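Local coordinates for diol-dehydratase (Roseburia inulinivorans, PDB 5I2G), which probably acts as a lyase of the glycyl radical enzyme family, dehydrating diols without vitamin B12 by means of a radical carried on a glycine, at residues Q345-G350 and P377-S382; Q789-D794 and I812-G817. All coordinates share one frame; numbering follows the deposited sequence.

Interaction 1. Residues Q345-G350 and P377-S382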
loop_
_atom_site.group_PDB
_atom_site.type_symbol
_atom_site.label_atom_id
_atom_site.label_comp_id
_atom_site.label_asym_id
_atom_site.label_seq_id
_atom_site.Cartn_x
_atom_site.Cartn_y
_atom_site.Cartn_z
ATOM N N GLN A 345 0.003 29.564 10.616
ATOM C CA GLN A 345 -1.216 29.144 11.281
ATOM C C GLN A 345 -2.318 30.182 11.071
ATOM O O GLN A 345 -2.452 31.150 11.833
ATOM C CB GLN A 345 -0.948 28.906 12.763
ATOM C CG GLN A 345 0.160 27.894 12.982
ATOM C CD GLN A 345 0.583 27.795 14.433
ATOM O OE1 GLN A 345 0.258 26.827 15.121
ATOM N NE2 GLN A 345 1.318 28.800 14.906
ATOM N N ASN A 346 -3.110 29.970 10.024
ATOM C CA ASN A 346 -4.113 30.941 9.638
ATOM C C ASN A 346 -5.383 30.866 10.486
ATOM O O ASN A 346 -5.985 29.807 10.664
ATOM C CB ASN A 346 -4.458 30.778 8.161
ATOM C CG ASN A 346 -5.045 32.041 7.565
ATOM O OD1 ASN A 346 -6.198 32.401 7.845
ATOM N ND2 ASN A 346 -4.254 32.724 6.733
ATOM N N LEU A 347 -5.782 32.018 10.998
ATOM C CA LEU A 347 -6.961 32.155 11.842
ATOM C C LEU A 347 -7.800 33.285 11.260
ATOM O O LEU A 347 -7.302 34.397 11.070
ATOM C CB LEU A 347 -6.558 32.445 13.290
ATOM C CG LEU A 347 -7.597 32.364 14.406
ATOM C CD1 LEU A 347 -6.878 31.971 15.685
ATOM C CD2 LEU A 347 -8.318 33.703 14.583
ATOM N N ILE A 348 -9.054 32.993 10.938
ATOM C CA ILE A 348 -9.866 33.940 10.191
ATOM C C ILE A 348 -11.082 34.387 11.011
ATOM O O ILE A 348 -11.603 33.626 11.822
ATOM C CB ILE A 348 -10.309 33.326 8.828
ATOM C CG1 ILE A 348 -10.745 34.420 7.844
ATOM C CG2 ILE A 348 -11.397 32.263 9.013
ATOM C CD1 ILE A 348 -10.518 34.047 6.389
ATOM N N VAL A 349 -11.517 35.631 10.828
ATOM C CA VAL A 349 -12.740 36.089 11.490
ATOM C C VAL A 349 -13.761 36.612 10.476
ATOM O O VAL A 349 -13.408 36.928 9.335
ATOM C CB VAL A 349 -12.447 37.192 12.542
ATOM C CG1 VAL A 349 -11.525 36.663 13.632
ATOM C CG2 VAL A 349 -11.867 38.462 11.884
ATOM N N GLY A 350 -15.027 36.681 10.893
ATOM C CA GLY A 350 -16.070 37.292 10.088
ATOM C C GLY A 350 -16.578 36.409 8.965
ATOM O O GLY A 350 -16.456 35.186 9.034
ATOM N N PRO A 377 4.244 37.808 15.147
ATOM C CA PRO A 377 3.904 37.392 13.776
ATOM C C PRO A 377 2.696 36.446 13.663
ATOM O O PRO A 377 1.929 36.555 12.702
ATOM C CB PRO A 377 5.181 36.687 13.300
ATOM C CG PRO A 377 6.280 37.339 14.069
ATOM C CD PRO A 377 5.679 37.605 15.436
ATOM N N MET A 378 2.513 35.546 14.623
ATOM C CA MET A 378 1.452 34.548 14.512
ATOM C C MET A 378 0.370 34.855 15.536
ATOM O O MET A 378 0.652 35.496 16.545
ATOM C CB MET A 378 2.018 33.129 14.703
ATOM C CG MET A 378 3.262 32.856 13.854
ATOM S SD MET A 378 3.385 31.137 13.331
ATOM C CE MET A 378 4.557 30.480 14.545
ATOM N N PRO A 379 -0.877 34.427 15.277
ATOM C CA PRO A 379 -1.342 33.705 14.083
ATOM C C PRO A 379 -1.403 34.595 12.844
ATOM O O PRO A 379 -1.267 35.811 12.947
ATOM C CB PRO A 379 -2.748 33.241 14.481
ATOM C CG PRO A 379 -3.212 34.313 15.496
ATOM C CD PRO A 379 -1.961 34.651 16.256
ATOM N N SER A 380 -1.581 33.991 11.678
ATOM C CA SER A 380 -1.813 34.765 10.469
ATOM C C SER A 380 -3.289 35.142 10.469
ATOM O O SER A 380 -4.142 34.390 10.001
ATOM C CB SER A 380 -1.420 33.968 9.216
ATOM O OG SER A 380 -0.009 33.749 9.150
ATOM N N LEU A 381 -3.596 36.293 11.053
ATOM C CA LEU A 381 -4.985 36.688 11.224
ATOM C C LEU A 381 -5.560 37.135 9.883
ATOM O O LEU A 381 -4.902 37.804 9.091
ATOM C CB LEU A 381 -5.102 37.798 12.263
ATOM C CG LEU A 381 -6.498 38.353 12.573
ATOM C CD1 LEU A 381 -7.388 37.310 13.243
ATOM C CD2 LEU A 381 -6.369 39.609 13.424
ATOM N N SER A 382 -6.795 36.740 9.634
ATOM C CA SER A 382 -7.421 36.926 8.343
ATOM C C SER A 382 -8.832 37.385 8.616
ATOM O O SER A 382 -9.369 37.074 9.675
ATOM C CB SER A 382 -7.425 35.608 7.535
ATOM O OG SER A 382 -6.115 35.148 7.231
HETATM O O HOH W 1 1.270 32.320 11.425
#
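Asn346 and Ser382 meet on one face of a parallel strand pair, and the asparagine side chain is the one to follow. Its CB lies 4.1 Å from the carbonyl O of Ser380. CG stands anti to the backbone N (chi1 -157°), which carries the amide across to the neighbouring strand and brings Asn346 CG 3.3 Å from Ser382 OG. There OD1 accepts a hydrogen bond of 2.8 Å from Ser382 OG, the hydroxyl tilted somewhat from the carbonyl plane, while ND2 donates to the carbonyl O of Gly437. With an alanine here, the buried Ser382 hydroxyl would probably lose its acceptor and the Gly437 carbonyl its amide donor. The small serine also leaves room for Ile348, whose CG1 packs 3.5 Å from Ser382 CB. On the other face the Leu347 and Leu381 side chains cross, CD2 of Leu347 4.0 Å from CD1 of Leu381, branched apolar groups suited to packing against helix 362-374. Backbone bonds zip the strands, among them Leu347 N to Ser380 O (3.1 Å, nearly straight at 169°). At the loop end Gln345 NE2 makes a weak, long bond to Met378 SD, though its amide is held chiefly by Gln273, Gln277 and Leu323; a water bridges Gln345 N and Ser380 OG. Strand 346-350, helix 362-374 and strand 380-385 form a beta-alpha-beta unit at one edge of a mixed sheet within the pyruvate formate lyase-like fold.

Interaction 2. Residues Q789-D794 and I812-G817; sequences QFNVVD and IVRVAG
Asn791 brings both polar atoms of its amide to the backbone of Arg814. OD1 accepts from Arg814 N at 2.6 Å, an almost straight bond (165°) although the donor is tilted from the carbonyl plane. ND2 gives to Arg814 O at 2.7 Å, in the carbonyl plane and on a lone pair. Asparagine suits the place because one short side chain supplies both a donor and an acceptor, as a neighbouring strand's backbone would. The Asn791 amide stands nearly perpendicular to the Arg814 guanidinium. Further along, the Arg814 side chain, with CG anti to its backbone N (chi1 -168°) and a bend at chi2, crosses Gln789 at about a right angle. The amide and guanidinium planes of this second pair are 66° apart, and Gln789 CG lies at the guanidinium edge, in its plane. One guanidinium face has Gly817 C 3.6 Å above it, offset toward the rim. Gly817, the predicted radical site, has a positive phi that favours glycine. The chemistry is thus that of a buried polar contact: one asparagine satisfies both the N-H and the C=O of Arg814, three residues before Gly817, while the arginine's charged end finds a partner in Ser819 OG through NH1.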
loop_
_atom_site.group_PDB
_atom_site.type_symbol
_atom_site.label_atom_id
_atom_site.label_comp_id
_atom_site.label_asym_id
_atom_site.label_seq_id
_atom_site.Cartn_x
_atom_site.Cartn_y
_atom_site.Cartn_z
ATOM N N GLN A 789 -3.364 42.206 1.114
ATOM C CA GLN A 789 -2.719 42.427 2.402
ATOM C C GLN A 789 -1.703 43.574 2.335
ATOM O O GLN A 789 -1.046 43.782 1.320
ATOM C CB GLN A 789 -2.046 41.151 2.879
ATOM C CG GLN A 789 -0.997 40.656 1.907
ATOM C CD GLN A 789 -0.410 39.325 2.321
ATOM O OE1 GLN A 789 0.765 39.037 2.069
ATOM N NE2 GLN A 789 -1.230 38.500 2.962
ATOM N N PHE A 790 -1.556 44.294 3.439
ATOM C CA PHE A 790 -0.888 45.589 3.407
ATOM C C PHE A 790 0.258 45.743 4.403
ATOM O O PHE A 790 0.129 45.442 5.591
ATOM C CB PHE A 790 -1.925 46.706 3.638
ATOM C CG PHE A 790 -3.094 46.648 2.692
ATOM C CD1 PHE A 790 -4.179 45.821 2.956
ATOM C CD2 PHE A 790 -3.097 47.394 1.527
ATOM C CE1 PHE A 790 -5.247 45.750 2.076
ATOM C CE2 PHE A 790 -4.161 47.329 0.641
ATOM C CZ PHE A 790 -5.237 46.510 0.914
ATOM N N ASN A 791 1.393 46.210 3.907
ATOM C CA ASN A 791 2.364 46.807 4.795
ATOM C C ASN A 791 1.988 48.284 4.950
ATOM O O ASN A 791 1.656 48.963 3.974
ATOM C CB ASN A 791 3.794 46.630 4.267
ATOM C CG ASN A 791 4.499 45.413 4.872
ATOM O OD1 ASN A 791 4.507 45.220 6.094
ATOM N ND2 ASN A 791 5.089 44.587 4.015
ATOM N N VAL A 792 1.980 48.772 6.179
ATOM C CA VAL A 792 1.765 50.198 6.409
ATOM C C VAL A 792 2.966 50.701 7.173
ATOM O O VAL A 792 3.044 50.561 8.386
ATOM C CB VAL A 792 0.461 50.496 7.180
ATOM C CG1 VAL A 792 0.288 51.979 7.339
ATOM C CG2 VAL A 792 -0.732 49.924 6.434
ATOM N N VAL A 793 3.916 51.268 6.445
ATOM C CA VAL A 793 5.222 51.529 7.009
ATOM C C VAL A 793 5.945 52.590 6.190
ATOM O O VAL A 793 5.745 52.707 4.978
ATOM C CB VAL A 793 6.061 50.218 7.083
ATOM C CG1 VAL A 793 6.465 49.744 5.677
ATOM C CG2 VAL A 793 7.287 50.384 8.004
ATOM N N ASP A 794 6.759 53.382 6.874
ATOM C CA ASP A 794 7.576 54.404 6.236
ATOM C C ASP A 794 8.901 53.768 5.846
ATOM O O ASP A 794 9.438 52.941 6.593
ATOM C CB ASP A 794 7.787 55.594 7.184
ATOM C CG ASP A 794 8.475 56.774 6.508
ATOM O OD1 ASP A 794 9.727 56.793 6.469
ATOM O OD2 ASP A 794 7.763 57.687 6.027
ATOM N N ILE A 812 7.396 44.525 13.187
ATOM C CA ILE A 812 6.773 43.503 12.351
ATOM C C ILE A 812 6.547 44.032 10.943
ATOM O O ILE A 812 6.181 45.202 10.764
ATOM C CB ILE A 812 5.408 43.047 12.932
ATOM C CG1 ILE A 812 5.564 42.493 14.354
ATOM C CG2 ILE A 812 4.719 42.035 12.010
ATOM C CD1 ILE A 812 5.852 41.017 14.413
ATOM N N VAL A 813 6.775 43.189 9.941
ATOM C CA VAL A 813 6.351 43.531 8.588
ATOM C C VAL A 813 5.584 42.388 7.934
ATOM O O VAL A 813 5.706 41.235 8.324
ATOM C CB VAL A 813 7.542 43.903 7.686
ATOM C CG1 VAL A 813 8.188 45.197 8.181
ATOM C CG2 VAL A 813 8.543 42.746 7.623
ATOM N N ARG A 814 4.784 42.733 6.933
ATOM C CA ARG A 814 4.134 41.750 6.076
ATOM C C ARG A 814 5.134 41.209 5.040
ATOM O O ARG A 814 5.701 41.967 4.257
ATOM C CB ARG A 814 2.919 42.386 5.379
ATOM C CG ARG A 814 1.993 41.419 4.691
ATOM C CD ARG A 814 1.570 40.352 5.689
ATOM N NE ARG A 814 0.379 39.608 5.289
ATOM C CZ ARG A 814 -0.268 38.783 6.101
ATOM N NH1 ARG A 814 0.179 38.609 7.340
ATOM N NH2 ARG A 814 -1.351 38.133 5.690
ATOM N N VAL A 815 5.365 39.906 5.044
ATOM C CA VAL A 815 6.170 39.290 3.998
ATOM C C VAL A 815 5.260 38.955 2.821
ATOM O O VAL A 815 5.105 39.755 1.903
ATOM C CB VAL A 815 6.899 38.034 4.505
ATOM C CG1 VAL A 815 7.858 37.512 3.454
ATOM C CG2 VAL A 815 7.649 38.357 5.777
ATOM N N ALA A 816 4.633 37.784 2.855
ATOM C CA ALA A 816 3.628 37.458 1.844
ATOM C C ALA A 816 2.701 36.367 2.349
ATOM O O ALA A 816 3.072 35.191 2.380
ATOM C CB ALA A 816 4.284 37.036 0.557
ATOM N N GLY A 817 1.496 36.757 2.751
ATOM C CA GLY A 817 0.532 35.812 3.283
ATOM C C GLY A 817 0.877 35.459 4.713
ATOM O O GLY A 817 0.323 34.515 5.286
#

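Overall arrangement
Interaction 1 closes along the chain before interaction 2 opens, and their centres lie about 14 Å apart. The first lies in the pyruvate formate lyase-like part of the chain, the second in the glycine radical part, yet both reach one mixed sheet. Across it, strands 346-350 and 380-385 run side by side, strand 409-412 follows, then strand 787-792 of interaction 2, then strand 756-759. Strand 812-814 pairs antiparallel with strand 819-821 instead. The two contacts touch where Pro377 CD packs 3.6 Å from Ile812 CD1 and Ser380 OG lies 4.0 Å from Gly817 O. The C-terminal region thus supplies two strands of the sheet and sets the predicted radical loop beside it, consistent with the buried radical loop of glycyl radical enzymes.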